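N-acetylmuramoyl-L-alanine amidase (Peptoclostridium difficile, PDB 4RN7) binds zinc and, as a peptidoglycan amidase domain, probably cleaves the amide bond between N-acetylmuramic acid and L-alanine in the bacterial cell wall. Local coordinates at residues A67-I81 / V136-C149. Residues are numbered along the deposited sequence; the frame is centred on the assembly and turned at random. Where two conformers were deposited one is given.
Sequences AILANNSSADVLVSI and VLRESNMPAILIEC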
loop_
_atom_site.group_PDB
_atom_site.type_symbol
_atom_site.label_atom_id
_atom_site.label_comp_id
_atom_site.label_asym_id
_atom_site.label_seq_id
_atom_site.Cartn_x
_atom_site.Cartn_y
_atom_site.Cartn_z
ATOM N N ALA A 67 11.927 -5.838 -3.887
ATOM C CA ALA A 67 11.444 -7.038 -4.565
ATOM C C ALA A 67 12.244 -8.254 -4.106
ATOM O O ALA A 67 11.698 -9.342 -3.932
ATOM C CB ALA A 67 11.523 -6.876 -6.083
ATOM N N ILE A 68 13.542 -8.073 -3.892
ATOM C CA ILE A 68 14.361 -9.167 -3.389
ATOM C C ILE A 68 13.888 -9.592 -1.999
ATOM O O ILE A 68 13.690 -10.786 -1.748
ATOM C CB ILE A 68 15.854 -8.797 -3.369
ATOM C CG1 ILE A 68 16.415 -8.780 -4.796
ATOM C CG2 ILE A 68 16.666 -9.789 -2.521
ATOM C CD1 ILE A 68 17.826 -8.249 -4.882
ATOM N N LEU A 69 13.692 -8.625 -1.103
ATOM C CA LEU A 69 13.212 -8.929 0.245
ATOM C C LEU A 69 11.870 -9.652 0.200
ATOM O O LEU A 69 11.684 -10.648 0.898
ATOM C CB LEU A 69 13.076 -7.649 1.085
ATOM C CG LEU A 69 14.396 -6.955 1.425
ATOM C CD1 LEU A 69 14.142 -5.555 1.982
ATOM C CD2 LEU A 69 15.234 -7.806 2.392
ATOM N N ALA A 70 10.941 -9.148 -0.613
ATOM C CA ALA A 70 9.632 -9.783 -0.752
ATOM C C ALA A 70 9.784 -11.221 -1.229
ATOM O O ALA A 70 9.189 -12.145 -0.662
ATOM C CB ALA A 70 8.728 -8.986 -1.719
ATOM N N ASN A 71 10.580 -11.408 -2.275
ATOM C CA ASN A 71 10.767 -12.734 -2.848
ATOM C C ASN A 71 11.406 -13.697 -1.855
ATOM O O ASN A 71 10.953 -14.835 -1.709
ATOM C CB ASN A 71 11.580 -12.658 -4.144
ATOM C CG ASN A 71 10.806 -12.013 -5.284
ATOM O OD1 ASN A 71 9.580 -11.965 -5.265
ATOM N ND2 ASN A 71 11.523 -11.526 -6.290
ATOM N N ASN A 72 12.456 -13.246 -1.169
ATOM C CA ASN A 72 13.118 -14.094 -0.187
ATOM C C ASN A 72 12.222 -14.441 1.005
ATOM O O ASN A 72 12.446 -15.439 1.682
ATOM C CB ASN A 72 14.404 -13.431 0.314
ATOM C CG ASN A 72 15.478 -13.360 -0.746
ATOM O OD1 ASN A 72 15.337 -13.924 -1.831
ATOM N ND2 ASN A 72 16.578 -12.682 -0.428
ATOM N N SER A 73 11.216 -13.615 1.270
ATOM C CA SER A 73 10.335 -13.863 2.405
ATOM C C SER A 73 9.273 -14.893 2.037
ATOM O O SER A 73 8.508 -15.331 2.901
ATOM C CB SER A 73 9.656 -12.570 2.843
ATOM O OG SER A 73 8.682 -12.176 1.888
ATOM N N SER A 74 9.247 -15.278 0.759
ATOM C CA SER A 74 8.240 -16.199 0.220
ATOM C C SER A 74 6.820 -15.767 0.600
ATOM O O SER A 74 5.977 -16.594 0.956
ATOM C CB SER A 74 8.517 -17.629 0.681
ATOM O OG SER A 74 9.827 -18.040 0.318
ATOM N N ALA A 75 6.574 -14.463 0.531
ATOM C CA ALA A 75 5.264 -13.908 0.865
ATOM C C ALA A 75 4.192 -14.465 -0.056
ATOM O O ALA A 75 4.472 -14.797 -1.216
ATOM C CB ALA A 75 5.294 -12.395 0.757
ATOM N N ASP A 76 2.964 -14.549 0.450
ATOM C CA ASP A 76 1.824 -14.917 -0.392
ATOM C C ASP A 76 1.232 -13.710 -1.118
ATOM O O ASP A 76 0.705 -13.832 -2.235
ATOM C CB ASP A 76 0.746 -15.609 0.437
ATOM C CG ASP A 76 1.227 -16.913 1.033
ATOM O OD1 ASP A 76 1.241 -17.928 0.309
ATOM O OD2 ASP A 76 1.600 -16.919 2.223
ATOM N N VAL A 77 1.307 -12.553 -0.462
ATOM C CA VAL A 77 0.760 -11.292 -0.955
ATOM C C VAL A 77 1.774 -10.179 -0.666
ATOM O O VAL A 77 2.394 -10.194 0.405
ATOM C CB VAL A 77 -0.573 -10.978 -0.216
ATOM C CG1 VAL A 77 -0.905 -9.495 -0.253
ATOM C CG2 VAL A 77 -1.712 -11.806 -0.791
ATOM N N LEU A 78 1.932 -9.221 -1.584
ATOM C CA LEU A 78 2.729 -8.023 -1.316
ATOM C C LEU A 78 1.807 -6.811 -1.393
ATOM O O LEU A 78 1.049 -6.665 -2.360
ATOM C CB LEU A 78 3.872 -7.878 -2.337
ATOM C CG LEU A 78 4.810 -6.662 -2.232
ATOM C CD1 LEU A 78 6.120 -7.001 -2.879
ATOM C CD2 LEU A 78 4.231 -5.425 -2.922
ATOM N N VAL A 79 1.858 -5.948 -0.380
ATOM C CA VAL A 79 1.104 -4.687 -0.432
ATOM C C VAL A 79 2.079 -3.544 -0.206
ATOM O O VAL A 79 2.714 -3.448 0.868
ATOM C CB VAL A 79 -0.029 -4.630 0.615
ATOM C CG1 VAL A 79 -0.818 -3.308 0.486
ATOM C CG2 VAL A 79 -0.975 -5.814 0.441
ATOM N N SER A 80 2.227 -2.703 -1.223
ATOM C CA SER A 80 3.077 -1.524 -1.119
ATOM C C SER A 80 2.175 -0.340 -0.807
ATOM O O SER A 80 1.078 -0.225 -1.370
ATOM C CB SER A 80 3.828 -1.280 -2.426
ATOM O OG SER A 80 4.753 -0.210 -2.302
ATOM N N ILE A 81 2.635 0.527 0.088
ATOM C CA ILE A 81 1.823 1.662 0.538
ATOM C C ILE A 81 2.485 2.962 0.092
ATOM O O ILE A 81 3.610 3.250 0.503
ATOM C CB ILE A 81 1.714 1.660 2.072
ATOM C CG1 ILE A 81 0.973 0.397 2.547
ATOM C CG2 ILE A 81 1.003 2.919 2.560
ATOM C CD1 ILE A 81 -0.482 0.314 2.053
ATOM N N VAL A 136 8.853 -2.782 -8.100
ATOM C CA VAL A 136 8.506 -3.643 -6.966
ATOM C C VAL A 136 7.386 -4.623 -7.324
ATOM O O VAL A 136 7.398 -5.782 -6.889
ATOM C CB VAL A 136 8.163 -2.839 -5.699
ATOM C CG1 VAL A 136 7.834 -3.767 -4.545
ATOM C CG2 VAL A 136 9.332 -1.947 -5.311
ATOM N N LEU A 137 6.437 -4.170 -8.142
ATOM C CA LEU A 137 5.369 -5.039 -8.609
ATOM C C LEU A 137 5.896 -5.986 -9.676
ATOM O O LEU A 137 5.608 -7.188 -9.661
ATOM C CB LEU A 137 4.229 -4.206 -9.205
ATOM C CG LEU A 137 3.596 -3.163 -8.281
ATOM C CD1 LEU A 137 2.442 -2.446 -8.983
ATOM C CD2 LEU A 137 3.118 -3.801 -6.990
ATOM N N ARG A 138 6.655 -5.424 -10.613
ATOM C CA ARG A 138 7.135 -6.165 -11.770
ATOM C C ARG A 138 8.045 -7.333 -11.404
ATOM O O ARG A 138 7.935 -8.418 -11.992
ATOM C CB ARG A 138 7.857 -5.214 -12.726
ATOM C CG ARG A 138 8.267 -5.861 -14.031
ATOM C CD ARG A 138 9.105 -4.925 -14.879
ATOM N NE ARG A 138 10.417 -4.690 -14.284
ATOM C CZ ARG A 138 10.888 -3.489 -13.967
ATOM N NH1 ARG A 138 10.153 -2.407 -14.190
ATOM N NH2 ARG A 138 12.094 -3.364 -13.429
ATOM N N GLU A 139 8.931 -7.115 -10.434
ATOM C CA GLU A 139 9.963 -8.097 -10.120
ATOM C C GLU A 139 9.659 -8.958 -8.896
ATOM O O GLU A 139 10.452 -9.833 -8.549
ATOM C CB GLU A 139 11.327 -7.415 -9.965
ATOM C CG GLU A 139 11.765 -6.603 -11.186
ATOM C CD GLU A 139 12.023 -7.455 -12.411
ATOM O OE1 GLU A 139 12.189 -8.682 -12.269
ATOM O OE2 GLU A 139 12.060 -6.895 -13.527
ATOM N N SER A 140 8.513 -8.729 -8.250
ATOM C CA SER A 140 8.078 -9.627 -7.174
ATOM C C SER A 140 7.388 -10.882 -7.734
ATOM O O SER A 140 6.778 -10.841 -8.811
ATOM C CB SER A 140 7.183 -8.893 -6.172
ATOM O OG SER A 140 6.195 -8.135 -6.844
ATOM N N ASN A 141 7.497 -11.994 -7.006
ATOM C CA ASN A 141 7.059 -13.296 -7.500
ATOM C C ASN A 141 5.669 -13.752 -7.067
ATOM O O ASN A 141 5.232 -14.847 -7.431
ATOM C CB ASN A 141 8.074 -14.378 -7.090
ATOM C CG ASN A 141 9.413 -14.200 -7.754
ATOM O OD1 ASN A 141 9.497 -13.685 -8.866
ATOM N ND2 ASN A 141 10.475 -14.633 -7.078
HETATM N N MSE A 142 4.980 -12.933 -6.285
HETATM C CA MSE A 142 3.681 -13.322 -5.770
HETATM C C MSE A 142 2.688 -12.235 -6.131
HETATM O O MSE A 142 3.106 -11.166 -6.595
HETATM C CB MSE A 142 3.756 -13.531 -4.252
HETATM C CG MSE A 142 3.880 -12.275 -3.406
HETATM SE SE MSE A 142 5.558 -11.267 -3.492
HETATM C CE MSE A 142 6.806 -12.685 -3.021
ATOM N N PRO A 143 1.380 -12.501 -5.941
ATOM C CA PRO A 143 0.407 -11.418 -6.131
ATOM C C PRO A 143 0.799 -10.158 -5.358
ATOM O O PRO A 143 1.068 -10.221 -4.153
ATOM C CB PRO A 143 -0.889 -12.018 -5.588
ATOM C CG PRO A 143 -0.769 -13.477 -5.920
ATOM C CD PRO A 143 0.712 -13.798 -5.712
ATOM N N ALA A 144 0.852 -9.030 -6.071
ATOM C CA ALA A 144 1.421 -7.796 -5.543
ATOM C C ALA A 144 0.597 -6.590 -5.986
ATOM O O ALA A 144 0.238 -6.474 -7.167
ATOM C CB ALA A 144 2.861 -7.638 -6.020
ATOM N N ILE A 145 0.316 -5.691 -5.043
ATOM C CA ILE A 145 -0.396 -4.453 -5.351
ATOM C C ILE A 145 0.319 -3.269 -4.709
ATOM O O ILE A 145 1.102 -3.440 -3.763
ATOM C CB ILE A 145 -1.874 -4.482 -4.882
ATOM C CG1 ILE A 145 -1.963 -4.641 -3.352
ATOM C CG2 ILE A 145 -2.640 -5.589 -5.614
ATOM C CD1 ILE A 145 -3.380 -4.502 -2.790
ATOM N N LEU A 146 0.063 -2.073 -5.237
ATOM C CA LEU A 146 0.571 -0.849 -4.637
ATOM C C LEU A 146 -0.639 0.046 -4.494
ATOM O O LEU A 146 -1.327 0.317 -5.477
ATOM C CB LEU A 146 1.635 -0.182 -5.529
ATOM C CG LEU A 146 2.253 1.139 -5.033
ATOM C CD1 LEU A 146 3.676 1.290 -5.551
ATOM C CD2 LEU A 146 1.419 2.367 -5.438
ATOM N N ILE A 147 -0.912 0.474 -3.264
ATOM C CA ILE A 147 -2.058 1.336 -3.026
ATOM C C ILE A 147 -1.601 2.779 -2.927
ATOM O O ILE A 147 -0.764 3.095 -2.082
ATOM C CB ILE A 147 -2.787 0.961 -1.730
ATOM C CG1 ILE A 147 -3.043 -0.548 -1.677
ATOM C CG2 ILE A 147 -4.136 1.701 -1.653
ATOM C CD1 ILE A 147 -3.489 -1.058 -0.314
ATOM N N GLU A 148 -2.172 3.647 -3.773
ATOM C CA GLU A 148 -1.901 5.085 -3.725
ATOM C C GLU A 148 -2.977 5.700 -2.839
ATOM O O GLU A 148 -4.107 5.919 -3.279
ATOM C CB GLU A 148 -1.948 5.712 -5.126
ATOM C CG GLU A 148 -0.819 5.233 -6.076
ATOM C CD GLU A 148 0.531 5.851 -5.760
ATOM O OE1 GLU A 148 0.673 6.484 -4.700
ATOM O OE2 GLU A 148 1.473 5.703 -6.565
ATOM N N CYS A 149 -2.609 5.985 -1.593
ATOM C CA CYS A 149 -3.596 6.224 -0.540
ATOM C C CYS A 149 -4.106 7.663 -0.453
ATOM O O CYS A 149 -4.355 8.168 0.647
ATOM C CB CYS A 149 -3.039 5.806 0.817
ATOM S SG CYS A 149 -2.709 4.020 0.941
#
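The side-chain amide of N71 lies flat over that of N141, their planes only 4° apart and N141 ND2 3.2 Å from N71 CG. The same N71 amide holds the backbone at E139 and N141: ND2 gives a nearly straight bond to E139 O (3.0 Å), lying in both the amide and the carbonyl plane, while OD1 accepts N141 N at 2.7 Å, bent at the hydrogen and tilted from the amide plane. Bonds to E139 O and N141 N thus fix the rotation of the amide and tie helix 63-72 to the loop that leads into strand 144-151. Beside it, selenomethionine M142 packs its bent side chain between helix 63-72 and the start of strand 77-84. With CG between its backbone N and carbonyl carbon (chi1 73°) and further bends at chi2 and chi3, its SE rests 4.0 Å from L78 CB and its methyl CE reaches A70 O and A75 CB. The L78 side chain crosses that of V136 at about a right angle, CD1 4.0 Å from V136 CG1, and CD1 also meets S140 CB.

Strands 77-81 and 144-149 pair in parallel: L78 N bonds to P143 O, I145 N to L78 O, S80 N to I145 O and I147 N to S80 O. On the face opposite L78, the tip of I147, CD1, meets V79 CG1 at 3.6 Å and I81 CD1 beyond it. On the L78 face S80 packs its CB against L146 CG, while its OG is hydrogen-bonded to D9, close to the zinc ligand H82. These two strands are central in the mixed sheet of the amidase domain, strand 4-10 flanking 77-84 and the antiparallel strand 95-99 flanking 144-151, with helices 63-72 and 135-139 both over the face that carries L78 and S80.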